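Local atomic coordinates of activating signal cointegrator 1 complex subunit 3 (Homo sapiens, PDB entry 6YXQ), a protein that unwinds duplex DNA in the 3'-5' direction using ATP, supporting repair of alkylated DNA and rescue of stalled ribosomes as the helicase subunit of the ASCC complex. Residues A[46-54]-A[153-164]; A[77-85]-A[94-102]. All blocks are in the same frame, centred on the assembly; numbering follows the deposited sequence.

Contact 1 of 2, residues A[46-54]-A[153-164]; sequences DLGLTWKKI and LVQMTEKEHGDR
Leu49 pushes its isobutyl end into the side of helix 147-163, meeting Leu153, Met156 and Thr157. It belongs to the loop that leads into helix 51-61, in the all-helical N-terminal part of ASCC3, within the region required for binding ASCC2. The contact illustrates how a loop docks on a helix: a leucine of the loop is buried against the helix, and partly exposed charged residues gather on the other side.

On the tight side, Leu49 CD1 lies 3.7 Å from Thr157 CG2 and 3.8 Å from Leu153 CD1. The bend of Met156 at its thioether (chi3 89°) brings CE round to the same methyl. Thr157 crosses Leu49 at about a right angle; with chi1 at 82°, Thr157 OG1 donates back to Val154 O over 2.8 Å while CG2, anti to the carbonyl carbon, faces the leucine. Phe57 of helix 51-61 also packs on Leu153 and Met156.

Glu160, bent at chi2 (-94°), comes up against the Gly48 backbone, and beyond it the contact opens to Lys53 and Arg164. Glu160 OE2 forms a salt bridge with Arg164 NH1 at 2.9 Å. Lys53 crosses the glutamate at about a right angle, with NZ 4.1 Å from Glu160 OE2, too far for a salt bridge. An alanine in place of Glu160 would leave Arg164 without this carboxylate mate, and the guanidinium would probably be freer to turn away from the loop. As modelled, that group meets the loop edge-on, Gly48 N lying near its plane and 3.4 Å from Arg164 NH2, without a hydrogen bond.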
# COMPACT_ATOMS: atom_id res chain seq x y z
N ASP A 46 8.93 14.71 -21.92
CA ASP A 46 10.20 15.39 -21.72
C ASP A 46 10.88 14.71 -20.54
O ASP A 46 10.24 13.97 -19.78
CB ASP A 46 9.99 16.89 -21.43
CG ASP A 46 9.13 17.13 -20.19
OD1 ASP A 46 9.06 18.28 -19.73
OD2 ASP A 46 8.52 16.16 -19.69
N LEU A 47 12.18 14.94 -20.41
CA LEU A 47 12.84 14.58 -19.17
C LEU A 47 13.28 15.89 -18.53
O LEU A 47 12.81 16.96 -18.94
CB LEU A 47 14.00 13.61 -19.44
CG LEU A 47 14.78 12.92 -18.30
CD1 LEU A 47 14.82 11.42 -18.50
CD2 LEU A 47 16.20 13.47 -18.22
N GLY A 48 14.15 15.82 -17.53
CA GLY A 48 14.69 16.97 -16.84
C GLY A 48 14.88 18.20 -17.70
O GLY A 48 14.27 19.24 -17.45
N LEU A 49 15.68 18.09 -18.75
CA LEU A 49 15.96 19.23 -19.61
C LEU A 49 15.67 18.88 -21.06
O LEU A 49 16.15 17.86 -21.56
CB LEU A 49 17.41 19.70 -19.45
CG LEU A 49 17.85 20.02 -18.03
CD1 LEU A 49 19.26 20.56 -18.06
CD2 LEU A 49 16.90 21.00 -17.33
N THR A 50 14.90 19.73 -21.72
CA THR A 50 14.57 19.55 -23.12
C THR A 50 15.74 19.97 -24.01
O THR A 50 16.71 20.59 -23.56
CB THR A 50 13.33 20.35 -23.48
OG1 THR A 50 13.18 20.39 -24.90
CG2 THR A 50 13.47 21.76 -22.97
N TRP A 51 15.62 19.65 -25.30
CA TRP A 51 16.68 19.92 -26.26
C TRP A 51 16.97 21.41 -26.39
O TRP A 51 18.14 21.83 -26.46
CB TRP A 51 16.28 19.32 -27.61
CG TRP A 51 17.33 19.39 -28.65
CD1 TRP A 51 17.31 20.14 -29.79
CD2 TRP A 51 18.57 18.68 -28.66
NE1 TRP A 51 18.46 19.94 -30.51
CE2 TRP A 51 19.25 19.05 -29.84
CE3 TRP A 51 19.17 17.77 -27.78
CZ2 TRP A 51 20.50 18.54 -30.16
CZ3 TRP A 51 20.41 17.27 -28.10
CH2 TRP A 51 21.07 17.65 -29.28
N LYS A 52 15.92 22.23 -26.45
CA LYS A 52 16.10 23.68 -26.53
C LYS A 52 16.80 24.23 -25.29
O LYS A 52 17.69 25.08 -25.39
CB LYS A 52 14.74 24.36 -26.74
CG LYS A 52 14.09 24.04 -28.08
CD LYS A 52 12.74 24.74 -28.24
CE LYS A 52 12.15 24.55 -29.63
NZ LYS A 52 12.99 25.16 -30.71
N LYS A 53 16.40 23.75 -24.11
CA LYS A 53 17.09 24.14 -22.88
C LYS A 53 18.56 23.74 -22.93
O LYS A 53 19.43 24.49 -22.47
CB LYS A 53 16.40 23.53 -21.66
CG LYS A 53 15.48 24.50 -20.92
CD LYS A 53 14.92 23.90 -19.64
CE LYS A 53 13.56 23.23 -19.86
NZ LYS A 53 12.97 22.62 -18.62
N ILE A 54 18.85 22.56 -23.50
CA ILE A 54 20.23 22.08 -23.55
C ILE A 54 21.08 22.96 -24.45
O ILE A 54 22.21 23.32 -24.09
CB ILE A 54 20.27 20.60 -24.00
CG1 ILE A 54 19.79 19.68 -22.88
CG2 ILE A 54 21.67 20.21 -24.40
CD1 ILE A 54 19.63 18.25 -23.31
N LEU A 153 25.18 22.76 -14.80
CA LEU A 153 24.26 21.86 -15.49
C LEU A 153 23.57 20.93 -14.52
O LEU A 153 22.35 20.71 -14.60
CB LEU A 153 25.01 21.06 -16.57
CG LEU A 153 24.19 20.02 -17.33
CD1 LEU A 153 23.08 20.68 -18.12
CD2 LEU A 153 25.07 19.23 -18.27
N VAL A 154 24.32 20.35 -13.58
CA VAL A 154 23.73 19.43 -12.62
C VAL A 154 22.68 20.14 -11.78
O VAL A 154 21.58 19.62 -11.56
CB VAL A 154 24.81 18.79 -11.74
CG1 VAL A 154 24.17 17.84 -10.73
CG2 VAL A 154 25.83 18.06 -12.60
N GLN A 155 23.01 21.34 -11.29
CA GLN A 155 22.06 22.13 -10.51
C GLN A 155 20.82 22.45 -11.33
O GLN A 155 19.71 22.47 -10.79
CB GLN A 155 22.71 23.43 -10.03
CG GLN A 155 23.45 23.34 -8.71
CD GLN A 155 23.93 24.71 -8.25
OE1 GLN A 155 23.47 25.74 -8.74
NE2 GLN A 155 24.87 24.72 -7.31
N MET A 156 20.99 22.72 -12.62
CA MET A 156 19.84 23.02 -13.48
C MET A 156 18.93 21.81 -13.64
O MET A 156 17.70 21.95 -13.59
CB MET A 156 20.32 23.51 -14.84
CG MET A 156 19.37 24.47 -15.49
SD MET A 156 20.10 25.16 -16.97
CE MET A 156 19.59 23.98 -18.19
N THR A 157 19.52 20.63 -13.85
CA THR A 157 18.70 19.42 -13.91
C THR A 157 17.99 19.19 -12.58
O THR A 157 16.80 18.84 -12.55
CB THR A 157 19.54 18.18 -14.26
OG1 THR A 157 20.18 17.67 -13.08
CG2 THR A 157 20.57 18.47 -15.32
N GLU A 158 18.70 19.37 -11.47
CA GLU A 158 18.12 19.12 -10.16
C GLU A 158 16.99 20.09 -9.87
O GLU A 158 15.94 19.70 -9.33
CB GLU A 158 19.20 19.22 -9.08
CG GLU A 158 18.87 18.46 -7.82
CD GLU A 158 18.59 17.00 -8.09
OE1 GLU A 158 19.38 16.38 -8.83
OE2 GLU A 158 17.57 16.49 -7.57
N LYS A 159 17.17 21.35 -10.24
CA LYS A 159 16.18 22.38 -9.97
C LYS A 159 14.88 22.09 -10.71
O LYS A 159 13.79 22.13 -10.12
CB LYS A 159 16.73 23.75 -10.36
CG LYS A 159 15.66 24.82 -10.44
CD LYS A 159 16.22 26.21 -10.68
CE LYS A 159 15.75 27.19 -9.63
NZ LYS A 159 14.27 27.39 -9.62
N GLU A 160 14.97 21.80 -12.01
CA GLU A 160 13.74 21.59 -12.76
C GLU A 160 13.01 20.34 -12.28
O GLU A 160 11.78 20.32 -12.22
CB GLU A 160 14.02 21.53 -14.26
CG GLU A 160 12.75 21.46 -15.11
CD GLU A 160 12.37 20.04 -15.43
OE1 GLU A 160 13.13 19.13 -15.04
OE2 GLU A 160 11.31 19.82 -16.06
N HIS A 161 13.76 19.29 -11.93
CA HIS A 161 13.11 18.15 -11.31
C HIS A 161 12.47 18.55 -9.99
O HIS A 161 11.39 18.05 -9.64
CB HIS A 161 14.11 17.01 -11.09
CG HIS A 161 13.50 15.79 -10.48
ND1 HIS A 161 13.25 15.67 -9.13
CD2 HIS A 161 13.05 14.64 -11.04
CE1 HIS A 161 12.70 14.50 -8.88
NE2 HIS A 161 12.57 13.85 -10.02
N GLY A 162 13.10 19.46 -9.26
CA GLY A 162 12.52 19.93 -8.01
C GLY A 162 11.35 20.87 -8.22
O GLY A 162 10.39 20.86 -7.45
N ASP A 163 11.40 21.68 -9.28
CA ASP A 163 10.31 22.61 -9.55
C ASP A 163 9.04 21.91 -10.02
O ASP A 163 7.99 22.55 -10.03
CB ASP A 163 10.75 23.64 -10.59
CG ASP A 163 11.79 24.61 -10.05
OD1 ASP A 163 12.13 24.53 -8.85
OD2 ASP A 163 12.28 25.46 -10.83
N ARG A 164 9.11 20.63 -10.40
CA ARG A 164 7.90 19.90 -10.77
C ARG A 164 6.90 19.91 -9.63
O ARG A 164 7.27 19.77 -8.46
CB ARG A 164 8.25 18.44 -11.13
CG ARG A 164 9.26 18.27 -12.25
CD ARG A 164 9.17 16.87 -12.86
NE ARG A 164 10.47 16.34 -13.28
CZ ARG A 164 10.98 16.49 -14.50
NH1 ARG A 164 10.31 17.16 -15.43
NH2 ARG A 164 12.17 15.97 -14.78

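Contact 2 of 2, residues A[77-85]-A[94-102]; sequences ILHAAKQIV and IESGAAFLF
Ala81 and Leu101 interlock as reciprocal knobs into holes where helix 64-85 crosses helix 91-105. The segment axes approach to 8.1 Å at 113°, and small residues at the crossing allow it. Ala81 sits among Ile94, Gly97, Ala98 and Leu101, its CB 3.8 Å from Ala98 CB. Leu101 in turn enters the hole formed by Ile77, Ala80, Ala81 and Ile84. With CG on the backbone N side (chi1 -74°), it reaches toward Ile84 tip to tip, Leu101 CD2 and Ile84 CD1 being 3.9 Å apart.

Other pairs meet in different ways. Ile77 lays its CG2 branch against Ala98 CB (3.9 Å) and extends its other branch to the ring edge of Phe102, CD1 to CD1 4.1 Å. Leu78 CD2 rests on Ala98 CB and, 4.1 Å away, on the aliphatic CG of Glu95, beside which the leucine runs, both side chains pointing the same way. Ile94 uses both branches, CG2 against Val85 CB and CD1 against Lys82 CB. Val85 CG2 also rests 4.0 Å from Gly97 CA, the residue without a side chain lying against the valine methyl. No hydrogen bond crosses the interface.

The crossing is largely buried in the helical bundle: helix 128-142 packs on Ile77, Ala80 and Phe102, helix 113-123 on Ile84 and Leu101, and Trp51 of helix 51-61 covers Leu78, Glu95 and Ala98.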
# COMPACT_ATOMS: atom_id res chain seq x y z
N ILE A 77 24.37 13.60 -32.21
CA ILE A 77 23.35 13.14 -31.26
C ILE A 77 21.96 13.13 -31.91
O ILE A 77 21.16 12.22 -31.69
CB ILE A 77 23.35 14.01 -29.99
CG1 ILE A 77 24.73 13.98 -29.32
CG2 ILE A 77 22.30 13.52 -29.02
CD1 ILE A 77 24.83 14.90 -28.12
N LEU A 78 21.66 14.16 -32.72
CA LEU A 78 20.38 14.20 -33.42
C LEU A 78 20.23 13.02 -34.37
O LEU A 78 19.15 12.43 -34.47
CB LEU A 78 20.24 15.51 -34.18
CG LEU A 78 19.95 16.75 -33.34
CD1 LEU A 78 20.26 18.00 -34.14
CD2 LEU A 78 18.50 16.72 -32.88
N HIS A 79 21.31 12.68 -35.07
CA HIS A 79 21.27 11.52 -35.96
C HIS A 79 21.03 10.23 -35.18
O HIS A 79 20.23 9.38 -35.59
CB HIS A 79 22.57 11.46 -36.77
CG HIS A 79 22.64 10.33 -37.74
ND1 HIS A 79 21.58 9.98 -38.55
CD2 HIS A 79 23.64 9.47 -38.05
CE1 HIS A 79 21.92 8.95 -39.31
NE2 HIS A 79 23.16 8.62 -39.02
N ALA A 80 21.72 10.07 -34.04
CA ALA A 80 21.51 8.89 -33.22
C ALA A 80 20.07 8.80 -32.74
O ALA A 80 19.47 7.71 -32.74
CB ALA A 80 22.46 8.89 -32.02
N ALA A 81 19.49 9.93 -32.33
CA ALA A 81 18.09 9.91 -31.91
C ALA A 81 17.18 9.57 -33.07
O ALA A 81 16.22 8.80 -32.92
CB ALA A 81 17.71 11.24 -31.27
N LYS A 82 17.46 10.11 -34.26
CA LYS A 82 16.67 9.76 -35.44
C LYS A 82 16.65 8.25 -35.63
O LYS A 82 15.58 7.65 -35.84
CB LYS A 82 17.23 10.45 -36.68
CG LYS A 82 16.35 10.28 -37.92
CD LYS A 82 17.18 10.18 -39.20
CE LYS A 82 17.96 11.47 -39.46
NZ LYS A 82 18.83 11.37 -40.68
N GLN A 83 17.81 7.61 -35.54
CA GLN A 83 17.85 6.15 -35.66
C GLN A 83 17.05 5.48 -34.56
O GLN A 83 16.27 4.55 -34.82
CB GLN A 83 19.30 5.67 -35.66
CG GLN A 83 20.13 6.22 -36.79
CD GLN A 83 21.62 5.95 -36.65
OE1 GLN A 83 22.17 5.94 -35.54
NE2 GLN A 83 22.29 5.73 -37.77
N ILE A 84 17.20 5.93 -33.31
CA ILE A 84 16.53 5.27 -32.19
C ILE A 84 15.03 5.54 -32.22
O ILE A 84 14.21 4.62 -32.12
CB ILE A 84 17.13 5.70 -30.84
CG1 ILE A 84 18.55 5.17 -30.69
CG2 ILE A 84 16.23 5.22 -29.70
CD1 ILE A 84 19.20 5.55 -29.38
N VAL A 85 14.64 6.82 -32.31
CA VAL A 85 13.23 7.19 -32.21
C VAL A 85 12.48 6.80 -33.47
O VAL A 85 11.33 6.33 -33.40
CB VAL A 85 13.09 8.69 -31.89
CG1 VAL A 85 11.67 9.01 -31.45
CG2 VAL A 85 14.06 9.10 -30.79
N ILE A 94 12.13 13.26 -32.22
CA ILE A 94 13.54 12.88 -32.26
C ILE A 94 14.40 13.92 -31.55
O ILE A 94 15.45 13.59 -31.00
CB ILE A 94 14.02 12.64 -33.71
CG1 ILE A 94 14.36 13.94 -34.42
CG2 ILE A 94 13.00 11.83 -34.49
CD1 ILE A 94 14.94 13.73 -35.80
N GLU A 95 13.95 15.18 -31.48
CA GLU A 95 14.70 16.16 -30.69
C GLU A 95 14.60 15.86 -29.20
O GLU A 95 15.60 15.97 -28.48
CB GLU A 95 14.20 17.57 -31.00
CG GLU A 95 14.70 18.10 -32.32
CD GLU A 95 14.48 19.58 -32.48
OE1 GLU A 95 13.56 20.12 -31.82
OE2 GLU A 95 15.22 20.21 -33.27
N SER A 96 13.42 15.47 -28.70
CA SER A 96 13.32 15.08 -27.30
C SER A 96 14.07 13.78 -27.03
O SER A 96 14.60 13.59 -25.93
CB SER A 96 11.86 14.95 -26.86
OG SER A 96 11.04 14.42 -27.88
N GLY A 97 14.13 12.89 -28.02
CA GLY A 97 14.98 11.72 -27.89
C GLY A 97 16.46 12.08 -27.82
O GLY A 97 17.22 11.46 -27.08
N ALA A 98 16.88 13.08 -28.60
CA ALA A 98 18.26 13.55 -28.52
C ALA A 98 18.55 14.17 -27.16
O ALA A 98 19.64 13.97 -26.60
CB ALA A 98 18.54 14.56 -29.63
N ALA A 99 17.60 14.93 -26.61
CA ALA A 99 17.78 15.47 -25.27
C ALA A 99 17.88 14.36 -24.24
O ALA A 99 18.72 14.41 -23.33
CB ALA A 99 16.63 16.41 -24.92
N PHE A 100 17.05 13.33 -24.39
CA PHE A 100 17.11 12.17 -23.52
C PHE A 100 18.46 11.46 -23.63
O PHE A 100 19.02 11.02 -22.62
CB PHE A 100 15.98 11.21 -23.85
CG PHE A 100 15.98 9.96 -23.03
CD1 PHE A 100 15.49 9.97 -21.74
CD2 PHE A 100 16.49 8.78 -23.55
CE1 PHE A 100 15.49 8.82 -20.98
CE2 PHE A 100 16.50 7.63 -22.79
CZ PHE A 100 16.00 7.65 -21.50
N LEU A 101 18.99 11.33 -24.84
CA LEU A 101 20.29 10.71 -25.03
C LEU A 101 21.38 11.52 -24.35
O LEU A 101 22.18 10.99 -23.57
CB LEU A 101 20.60 10.55 -26.52
CG LEU A 101 19.82 9.44 -27.22
CD1 LEU A 101 20.18 9.39 -28.67
CD2 LEU A 101 20.06 8.09 -26.55
N PHE A 102 21.42 12.83 -24.63
CA PHE A 102 22.43 13.70 -24.02
C PHE A 102 22.39 13.59 -22.51
O PHE A 102 23.42 13.40 -21.86
CB PHE A 102 22.22 15.15 -24.46
CG PHE A 102 23.14 16.12 -23.78
CD1 PHE A 102 24.37 16.44 -24.34
CD2 PHE A 102 22.78 16.74 -22.59
CE1 PHE A 102 25.22 17.35 -23.72
CE2 PHE A 102 23.63 17.64 -21.96
CZ PHE A 102 24.85 17.95 -22.53

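Contact 2 is the core example, a helix-helix crossing that buries 553 Å² mainly through apolar side chains, with no hydrogen bond or salt bridge across it; contact 1 is partly buried, covers 388 Å², and sets charged groups near one another beside its leucine-centred patch. They share no helix. Contact 1 joins residues far apart in sequence, whereas contact 2 pairs consecutive helices that lie within the span between them. Their centres are about 17 Å apart, yet they touch directly: Ile54 CD1 packs 3.6 Å from Phe102 CD2. Helix 91-105 thus serves both neighbours, Ala98 and Phe102 touching helix 64-85 as well as the 46-54 segment, while Phe100 meets Leu47.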